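Local structure of thrombospondin related anonymous protein (Plasmodium falciparum, 4F1J) at residues 186-189 / 190-193; 129-132 / 133-136; 15-18 / 19-22. The protein is an adhesive membrane protein of the malaria parasite, whose von Willebrand factor A domain, the part described here, binds magnesium and probably serves cell adhesion. All blocks are in the same frame, centred on the assembly; numbering follows the deposited sequence.

Interaction 1: residues 186-189 / 190-193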
ATOM      1  N   ASN A 186     -10.894   9.112  -7.807  1.00 15.45           N
ATOM      2  CA  ASN A 186     -10.447  10.430  -8.289  1.00 16.27           C
ATOM      3  C   ASN A 186      -9.181  10.947  -7.623  1.00 16.28           C
ATOM      4  O   ASN A 186      -8.554  11.883  -8.123  1.00 16.90           O
ATOM      5  CB  ASN A 186     -11.553  11.451  -8.088  1.00 16.98           C
ATOM      6  CG  ASN A 186     -12.837  11.055  -8.782  1.00 19.41           C
ATOM      7  OD1 ASN A 186     -13.917  11.085  -8.176  1.00 26.66           O
ATOM      8  ND2 ASN A 186     -12.735  10.682 -10.059  1.00 21.41           N
ATOM      9  N   VAL A 187      -8.809  10.355  -6.495  1.00 14.81           N
ATOM     10  CA  VAL A 187      -7.655  10.828  -5.711  1.00 14.51           C
ATOM     11  C   VAL A 187      -6.424   9.944  -5.978  1.00 13.78           C
ATOM     12  O   VAL A 187      -5.296  10.415  -5.887  1.00 13.46           O
ATOM     13  CB  VAL A 187      -7.985  10.902  -4.192  1.00 14.42           C
ATOM     14  CG1 VAL A 187      -6.773  11.462  -3.398  1.00 15.37           C
ATOM     15  CG2 VAL A 187      -9.221  11.782  -3.957  1.00 14.67           C
ATOM     16  N   ILE A 188      -6.652   8.699  -6.390  1.00 12.89           N
ATOM     17  CA  ILE A 188      -5.568   7.698  -6.467  1.00 12.69           C
ATOM     18  C   ILE A 188      -4.542   8.010  -7.565  1.00 12.88           C
ATOM     19  O   ILE A 188      -3.344   7.835  -7.366  1.00 13.06           O
ATOM     20  CB  ILE A 188      -6.133   6.244  -6.615  1.00 12.76           C
ATOM     21  CG1 ILE A 188      -5.029   5.183  -6.416  1.00 11.94           C
ATOM     22  CG2 ILE A 188      -6.805   6.047  -7.976  1.00 12.19           C
ATOM     23  CD1 ILE A 188      -4.370   5.188  -5.062  1.00 14.27           C
ATOM     24  N   GLY A 189      -5.004   8.507  -8.711  1.00 13.47           N
ATOM     25  CA  GLY A 189      -4.078   8.875  -9.798  1.00 13.67           C
ATOM     26  C   GLY A 189      -3.084   9.959  -9.417  1.00 13.84           C
ATOM     27  O   GLY A 189      -1.876   9.736  -9.480  1.00 13.41           O
ATOM     28  N   PRO A 190      -3.577  11.153  -9.012  1.00 14.55           N
ATOM     29  CA  PRO A 190      -2.701  12.210  -8.518  1.00 14.80           C
ATOM     30  C   PRO A 190      -1.786  11.760  -7.370  1.00 14.71           C
ATOM     31  O   PRO A 190      -0.617  12.135  -7.319  1.00 15.08           O
ATOM     32  CB  PRO A 190      -3.696  13.270  -8.053  1.00 15.17           C
ATOM     33  CG  PRO A 190      -4.871  13.080  -8.962  1.00 15.95           C
ATOM     34  CD  PRO A 190      -4.986  11.601  -9.074  1.00 15.14           C
ATOM     35  N   PHE A 191      -2.315  10.938  -6.469  1.00 14.18           N
ATOM     36  CA  PHE A 191      -1.505  10.390  -5.378  1.00 12.92           C
ATOM     37  C   PHE A 191      -0.328   9.559  -5.916  1.00 12.41           C
ATOM     38  O   PHE A 191       0.825   9.788  -5.537  1.00 11.65           O
ATOM     39  CB  PHE A 191      -2.395   9.581  -4.420  1.00 12.94           C
ATOM     40  CG  PHE A 191      -1.631   8.759  -3.397  1.00 12.32           C
ATOM     41  CD1 PHE A 191      -0.984   9.362  -2.310  1.00 13.94           C
ATOM     42  CD2 PHE A 191      -1.598   7.387  -3.498  1.00  9.76           C
ATOM     43  CE1 PHE A 191      -0.298   8.590  -1.366  1.00 11.85           C
ATOM     44  CE2 PHE A 191      -0.910   6.617  -2.548  1.00 11.23           C
ATOM     45  CZ  PHE A 191      -0.280   7.231  -1.484  1.00 12.26           C
ATOM     46  N   MET A 192      -0.608   8.594  -6.782  1.00 12.27           N
ATOM     47  CA  MET A 192       0.441   7.706  -7.275  1.00 11.94           C
ATOM     48  C   MET A 192       1.459   8.486  -8.128  1.00 12.77           C
ATOM     49  O   MET A 192       2.664   8.208  -8.100  1.00 12.03           O
ATOM     50  CB  MET A 192      -0.160   6.560  -8.087  1.00 12.19           C
ATOM     51  CG  MET A 192      -0.889   5.529  -7.286  1.00 12.23           C
ATOM     52  SD  MET A 192      -0.008   4.899  -5.821  1.00 11.81           S
ATOM     53  CE  MET A 192       1.266   3.925  -6.608  1.00 11.65           C
ATOM     54  N   LYS A 193       0.977   9.488  -8.856  1.00 14.43           N
ATOM     55  CA  LYS A 193       1.889  10.364  -9.598  1.00 15.49           C
ATOM     56  C   LYS A 193       2.867  11.060  -8.667  1.00 14.80           C
ATOM     57  O   LYS A 193       4.088  11.021  -8.907  1.00 16.37           O
ATOM     58  CB  LYS A 193       1.127  11.386 -10.436  1.00 16.19           C
ATOM     59  CG  LYS A 193       2.045  12.163 -11.375  1.00 17.64           C
ATOM     60  CD  LYS A 193       1.276  13.195 -12.170  1.00 18.59           C
ATOM     61  CE  LYS A 193       2.161  13.852 -13.221  1.00 22.02           C
ATOM     62  NZ  LYS A 193       1.287  14.557 -14.227  1.00 25.43           N
TER

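Interaction 2: residues 129-132 / 133-136. With MG (magnesium ion), chain H.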
ATOM      1  N   ILE A 129       0.351   1.662  17.295  1.00 16.52           N
ATOM      2  CA  ILE A 129       1.151   2.732  16.699  1.00 17.79           C
ATOM      3  C   ILE A 129       2.644   2.534  17.038  1.00 18.26           C
ATOM      4  O   ILE A 129       3.502   2.724  16.165  1.00 18.84           O
ATOM      5  CB  ILE A 129       0.553   4.134  17.043  1.00 18.23           C
ATOM      6  CG1 ILE A 129      -0.750   4.292  16.270  1.00 18.15           C
ATOM      7  CG2 ILE A 129       1.526   5.281  16.700  1.00 18.19           C
ATOM      8  CD1 ILE A 129      -1.595   5.380  16.725  1.00 20.10           C
ATOM      9  N   GLN A 130       2.934   2.094  18.260  1.00 18.44           N
ATOM     10  CA  GLN A 130       4.316   1.815  18.667  0.50 18.83           C
ATOM     11  C   GLN A 130       5.008   0.796  17.751  1.00 18.64           C
ATOM     12  O   GLN A 130       6.110   1.086  17.223  1.00 19.21           O
ATOM     13  CB  GLN A 130       4.374   1.325  20.115  0.50 19.25           C
ATOM     14  CG  GLN A 130       5.772   1.334  20.730  0.50 20.23           C
ATOM     15  CD  GLN A 130       6.270   2.726  21.082  0.50 21.34           C
ATOM     16  OE1 GLN A 130       5.482   3.639  21.337  0.50 23.81           O
ATOM     17  NE2 GLN A 130       7.587   2.890  21.106  0.50 21.70           N
ATOM     18  N   ASP A 131       4.397  -0.372  17.546  1.00 17.50           N
ATOM     19  CA  ASP A 131       5.024  -1.390  16.726  0.50 17.62           C
ATOM     20  C   ASP A 131       5.003  -1.031  15.244  1.00 17.26           C
ATOM     21  O   ASP A 131       5.896  -1.420  14.504  1.00 16.84           O
ATOM     22  CB  ASP A 131       4.387  -2.757  16.924  0.50 17.68           C
ATOM     23  CG  ASP A 131       5.340  -3.871  16.577  0.50 18.69           C
ATOM     24  OD1 ASP A 131       6.539  -3.743  16.939  0.50 20.58           O
ATOM     25  OD2 ASP A 131       4.909  -4.851  15.935  0.50 17.28           O
ATOM     26  N   SER A 132       3.991  -0.288  14.814  1.00 16.45           N
ATOM     27  CA  SER A 132       3.918   0.142  13.415  1.00 16.72           C
ATOM     28  C   SER A 132       5.054   1.133  13.114  1.00 17.18           C
ATOM     29  O   SER A 132       5.749   1.048  12.075  1.00 16.58           O
ATOM     30  CB  SER A 132       2.557   0.780  13.109  1.00 16.49           C
ATOM     31  OG  SER A 132       1.537  -0.207  13.083  1.00 14.20           O
ATOM     32  N   LEU A 133       5.256   2.068  14.037  1.00 17.55           N
ATOM     33  CA  LEU A 133       6.373   3.012  13.906  1.00 18.63           C
ATOM     34  C   LEU A 133       7.742   2.367  14.035  1.00 19.15           C
ATOM     35  O   LEU A 133       8.674   2.799  13.347  1.00 20.77           O
ATOM     36  CB  LEU A 133       6.219   4.184  14.886  1.00 18.49           C
ATOM     37  CG  LEU A 133       5.136   5.200  14.532  1.00 18.92           C
ATOM     38  CD1 LEU A 133       4.947   6.207  15.677  1.00 18.64           C
ATOM     39  CD2 LEU A 133       5.387   5.946  13.213  1.00 20.79           C
ATOM     40  N   LYS A 134       7.887   1.354  14.887  1.00 19.20           N
ATOM     41  CA  LYS A 134       9.121   0.598  15.024  1.00 19.83           C
ATOM     42  C   LYS A 134       9.478  -0.165  13.734  1.00 19.04           C
ATOM     43  O   LYS A 134      10.598  -0.059  13.219  1.00 18.74           O
ATOM     44  CB  LYS A 134       8.978  -0.380  16.163  1.00 20.66           C
ATOM     45  CG  LYS A 134      10.151  -1.243  16.415  1.00 23.37           C
ATOM     46  CD  LYS A 134      10.099  -1.782  17.827  1.00 26.81           C
ATOM     47  CE  LYS A 134      10.876  -3.057  17.944  1.00 29.06           C
ATOM     48  NZ  LYS A 134      10.883  -3.531  19.343  1.00 29.85           N
ATOM     49  N   GLU A 135       8.517  -0.924  13.213  1.00 17.33           N
ATOM     50  CA  GLU A 135       8.671  -1.521  11.876  1.00 16.15           C
ATOM     51  C   GLU A 135       8.997  -0.485  10.802  1.00 15.28           C
ATOM     52  O   GLU A 135       9.903  -0.721   9.982  1.00 14.91           O
ATOM     53  CB  GLU A 135       7.433  -2.345  11.465  1.00 15.82           C
ATOM     54  CG  GLU A 135       7.295  -3.660  12.193  1.00 16.79           C
ATOM     55  CD  GLU A 135       8.449  -4.629  11.944  1.00 17.56           C
ATOM     56  OE1 GLU A 135       9.020  -4.652  10.822  1.00 18.36           O
ATOM     57  OE2 GLU A 135       8.777  -5.378  12.888  1.00 18.54           O
ATOM     58  N   SER A 136       8.286   0.643  10.769  1.00 14.31           N
ATOM     59  CA  SER A 136       8.500   1.631   9.724  1.00 14.64           C
ATOM     60  C   SER A 136       9.929   2.192   9.778  1.00 14.96           C
ATOM     61  O   SER A 136      10.544   2.426   8.739  1.00 13.60           O
ATOM     62  CB  SER A 136       7.449   2.745   9.776  1.00 15.20           C
ATOM     63  OG  SER A 136       7.622   3.643  10.870  1.00 16.85           O
TER
HETATM   64 MG    MG H 306       3.126  -5.899  15.716  0.50 15.47          MG
HETATM   65  O   HOH W   1       6.822  -6.417  14.476  1.00 21.85           O
HETATM   66  O   HOH W   2       1.366  -7.057  15.268  1.00 25.60           O
HETATM   67  O   HOH W   3       4.186  -6.801  14.266  1.00 17.47           O
HETATM   68  O   HOH W   4       3.873  -7.371  16.994  1.00 25.19           O
HETATM   69  O   HOH W   5       1.963  -4.986  17.075  1.00 37.93           O

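Interaction 3: residues 15-18 / 19-22. With MG (magnesium ion), chain C; EDO (1,2-ethanediol), chain J; SO4 (sulfate ion), chain G.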
ATOM      1  N   ASP A  15      -5.448  -2.674   3.795  1.00  9.43           N
ATOM      2  CA  ASP A  15      -6.267  -2.828   4.992  1.00  9.62           C
ATOM      3  C   ASP A  15      -7.580  -3.497   4.585  1.00  9.23           C
ATOM      4  O   ASP A  15      -8.239  -3.038   3.644  1.00  9.79           O
ATOM      5  CB  ASP A  15      -6.469  -1.427   5.543  1.00  9.89           C
ATOM      6  CG  ASP A  15      -7.375  -1.335   6.775  1.00  9.36           C
ATOM      7  OD1 ASP A  15      -8.295  -2.153   6.977  1.00 10.62           O
ATOM      8  OD2 ASP A  15      -7.171  -0.326   7.476  1.00  8.21           O
ATOM      9  N   CYS A  16      -7.946  -4.588   5.262  1.00  9.09           N
ATOM     10  CA  CYS A  16      -9.224  -5.291   4.972  1.00  9.11           C
ATOM     11  C   CYS A  16     -10.091  -5.423   6.240  1.00  9.61           C
ATOM     12  O   CYS A  16     -10.923  -6.327   6.357  1.00  9.32           O
ATOM     13  CB  CYS A  16      -8.967  -6.653   4.321  1.00  8.51           C
ATOM     14  SG  CYS A  16      -8.041  -7.827   5.320  1.00  9.57           S
ATOM     15  N   SER A  17      -9.921  -4.452   7.125  1.00  9.86           N
ATOM     16  CA  SER A  17     -10.571  -4.429   8.446  1.00  9.69           C
ATOM     17  C   SER A  17     -12.098  -4.342   8.330  1.00 10.64           C
ATOM     18  O   SER A  17     -12.645  -3.814   7.348  1.00 10.33           O
ATOM     19  CB  SER A  17     -10.073  -3.256   9.286  1.00 10.48           C
ATOM     20  OG  SER A  17     -10.298  -1.995   8.685  1.00 10.77           O
ATOM     21  N   GLY A  18     -12.774  -4.842   9.365  1.00 11.21           N
ATOM     22  CA  GLY A  18     -14.258  -4.876   9.366  1.00 12.14           C
ATOM     23  C   GLY A  18     -14.939  -3.519   9.243  1.00 12.74           C
ATOM     24  O   GLY A  18     -16.040  -3.412   8.672  1.00 14.16           O
ATOM     25  N   SER A  19     -14.271  -2.470   9.709  1.00 12.63           N
ATOM     26  CA  SER A  19     -14.778  -1.097   9.646  1.00 11.90           C
ATOM     27  C   SER A  19     -15.155  -0.639   8.246  1.00 11.81           C
ATOM     28  O   SER A  19     -16.000   0.254   8.067  1.00 11.28           O
ATOM     29  CB  SER A  19     -13.710  -0.151  10.160  1.00 12.32           C
ATOM     30  OG  SER A  19     -12.575  -0.255   9.328  1.00 12.20           O
ATOM     31  N   ILE A  20     -14.517  -1.247   7.258  1.00 10.90           N
ATOM     32  CA  ILE A  20     -14.722  -0.898   5.849  1.00 11.93           C
ATOM     33  C   ILE A  20     -16.174  -1.019   5.391  1.00 12.95           C
ATOM     34  O   ILE A  20     -16.657  -0.174   4.645  1.00 12.77           O
ATOM     35  CB  ILE A  20     -13.822  -1.758   4.941  1.00 11.36           C
ATOM     36  CG1 ILE A  20     -12.353  -1.341   5.151  1.00 10.76           C
ATOM     37  CG2 ILE A  20     -14.242  -1.628   3.442  1.00 11.36           C
ATOM     38  CD1 ILE A  20     -11.323  -2.202   4.375  1.00 11.53           C
ATOM     39  N   ARG A  21     -16.825  -2.073   5.867  1.00 13.06           N
ATOM     40  CA  ARG A  21     -18.146  -2.507   5.422  1.00 14.05           C
ATOM     41  C   ARG A  21     -18.064  -3.150   4.040  1.00 12.88           C
ATOM     42  O   ARG A  21     -17.386  -2.657   3.124  1.00 12.16           O
ATOM     43  CB  ARG A  21     -19.188  -1.389   5.439  1.00 15.12           C
ATOM     44  CG  ARG A  21     -19.296  -0.629   6.758  1.00 19.64           C
ATOM     45  CD  ARG A  21     -19.774  -1.515   7.872  1.00 24.44           C
ATOM     46  NE  ARG A  21     -19.840  -0.852   9.170  1.00 27.23           N
ATOM     47  CZ  ARG A  21     -20.813  -0.027   9.576  1.00 30.21           C
ATOM     48  NH1 ARG A  21     -21.840   0.293   8.786  1.00 32.55           N
ATOM     49  NH2 ARG A  21     -20.757   0.489  10.802  1.00 30.10           N
ATOM     50  N   ARG A  22     -18.761  -4.266   3.904  1.00 12.12           N
ATOM     51  CA  ARG A  22     -18.772  -5.027   2.663  1.00 12.24           C
ATOM     52  C   ARG A  22     -19.097  -4.172   1.432  1.00 11.70           C
ATOM     53  O   ARG A  22     -18.441  -4.317   0.393  1.00 11.57           O
ATOM     54  CB  ARG A  22     -19.735  -6.213   2.773  1.00 12.54           C
ATOM     55  CG  ARG A  22     -19.891  -7.022   1.548  1.00 13.69           C
ATOM     56  CD  ARG A  22     -18.653  -7.793   1.171  1.00 13.92           C
ATOM     57  NE  ARG A  22     -18.885  -8.594  -0.027  1.00 14.44           N
ATOM     58  CZ  ARG A  22     -17.985  -9.372  -0.617  1.00 15.74           C
ATOM     59  NH1 ARG A  22     -16.756  -9.486  -0.127  1.00 14.88           N
ATOM     60  NH2 ARG A  22     -18.319 -10.045  -1.705  1.00 15.01           N
TER
HETATM   61 MG    MG C 301     -10.533  -0.067   9.715  1.00 11.29          MG
HETATM   62  C1  EDO J 308      -8.907   0.758   3.128  1.00 24.46           C
HETATM   63  O1  EDO J 308      -9.023   0.014   4.345  1.00 22.37           O
HETATM   64  C2  EDO J 308      -9.208  -0.141   1.932  1.00 23.69           C
HETATM   65  O2  EDO J 308      -8.262  -1.193   1.794  1.00 24.42           O
HETATM   66  S   SO4 G 305     -21.794  -8.382  -2.592  1.00 29.09           S
HETATM   67  O1  SO4 G 305     -21.942  -7.114  -3.289  1.00 30.56           O
HETATM   68  O2  SO4 G 305     -23.035  -9.162  -2.636  1.00 32.45           O
HETATM   69  O3  SO4 G 305     -20.746  -9.132  -3.286  1.00 30.80           O
HETATM   70  O4  SO4 G 305     -21.497  -8.156  -1.195  1.00 27.13           O
HETATM   71  O   HOH W   6      -8.396  -0.005   9.767  1.00  8.55           O
HETATM   72  O   HOH W   7     -10.741  -0.868  11.513  1.00  9.71           O
HETATM   73  O   HOH W   8     -10.980   1.681  10.646  1.00  9.83           O

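Interaction 1: residues 186-189 / 190-193
I188 reaches along the helix to touch both F191 and M192. Among the side-chain contacts, its CD1 does the touching. It meets F191 CD2 at 3.9 Å, approaching the ring obliquely. The same methyl lies 4.1 Å from M192 CG, the two side chains aligned in one sense. With CG1 of I188 anti to the backbone N (chi1 -169°) and chi2 at 61°, CD1 is carried forward to the next turn. The methionine chain is bent at both chi2 and chi3, and its CG also packs on I188 O at 3.4 Å.

Behind them three i to i+4 hydrogen bonds hold the backbone. F191 N gives its hydrogen to V187 O at 3.1 Å. M192 N hydrogen-bonds to I188 O and K193 N to G189 O, both at 2.9 Å. P190 has no N-H to give, so the helix is kinked there. Its CD instead sits 3.4 Å from V187 O. The proline ring lies on the exposed side of the helix, as does K193.

In the next shell, F149 of strand 145-151 meets the F191 ring edge-to-face and also touches V187 and I188. A147 of that strand and A177 of strand 176-179 touch F191 too. L32, K35 and L36 of helix 22-38 pack against I188, and L36 also against M192. This is the amphipathic C-terminal helix 184-200 of a von Willebrand factor A domain, laid against the central sheet of its Rossmann-like fold.

Interaction 2: residues 129-132 / 133-136
The anti placement of CG2 on I129, relative to its backbone N, and an L133 chain with chi1 -73° and chi2 172° bring two methyls together. I129 CG2 lies 3.7 Å from L133 CD1, with both side chains heading in one direction. F159 of helix 157-163 packs on both.

D131 uses OD2 to bind a magnesium ion at 2.1 Å. Four waters and S95 complete the coordination. One further water donates to D131 OD2 at 2.9 Å and to E135 OE2 at 2.7 Å, so it bridges two acidic groups. With chi1 -73° and the bend at chi2, the E135 carboxylate comes to this side, and R102 forms a salt bridge with E135 OE1. The magnesium and R102 together probably offset the two carboxylates.

This is the first part of helix 129-141, the crossover helix of the beta-alpha-beta unit between strands 115-122 and 145-151. Regular i to i+4 hydrogen bonds run through it, such as E135 N to D131 O at 3.0 Å. S136 OG also donates back to L133 O at 2.8 Å. At the start of the helix, S128 O accepts from S132 OG, and S128 OG is hydrogen-bonded to D131 N.

Interaction 3: residues 15-18 / 19-22
S17 and S19 present their hydroxyls to one magnesium ion as adjacent ligands. S17 OG is 2.2 Å from the metal and S19 OG 2.1 Å. The two oxygens are 2.9 Å apart as neighbouring ligands, not as a hydrogen-bonded pair. Both serines take the same rotamer, with chi1 near +60° in each, and this lets the two OG atoms reach one metal. Three waters and D123 complete the coordination.

D15 stands behind S17 as a second-shell group. Its OD1 takes two hydrogens from that residue. The S17 hydroxyl donates at 2.6 Å to the syn lone pair. The backbone N of S17 comes in nearly along the C-O axis, which closes an Asx turn. The other oxygen, OD2, accepts from a metal-bound water at 2.6 Å. T122 OG1 and the backbone N of D123 are hydrogen-bonded to OD2 too.

I20 and D15 pass each other with their side chains running in opposed senses. I20 CD1 lies 3.3 Å from D15 O, and W25 and W181 touch the same isoleucine. A 1,2-ethanediol molecule, probably from the crystallisation liquor, hydrogen-bonds to D15 O. The backbone turns tightly here: I20 N hydrogen-bonds to S17 O and R21 N to G18 O, each donor standing above the carbonyl plane. R21 occupies the N-cap position of helix 22-38.

The D15 to S19 run matches the DxSxS signature of the metal-ion-dependent adhesion site of these domains. D15 acts on the metal indirectly, through a bound water, S17 and the backbone of D123. Its negative charge, accepting from the S17 hydroxyl, would be expected to make that oxygen a stronger ligand for magnesium.

In the fold
The three contacts follow one another in the order 3, 2, 1 along the chain, and none touches another. Interactions 2 and 3 each hold a magnesium ion, but at separate sites. Their centres are about 21 Å apart and their nearest atoms about 10 Å. Interaction 3 lies in the loop between strand 8-15 and helix 22-38, at the adhesion-type metal site with D123. Interaction 2 lies on helix 129-141, which follows the loop that carries D123. Interaction 1 has its centre about 26 Å from that of interaction 2, on the opposite side of the chain's centre, and about 22 Å from that of interaction 3. Helix 22-38, which starts at interaction 3, packs against interaction 1.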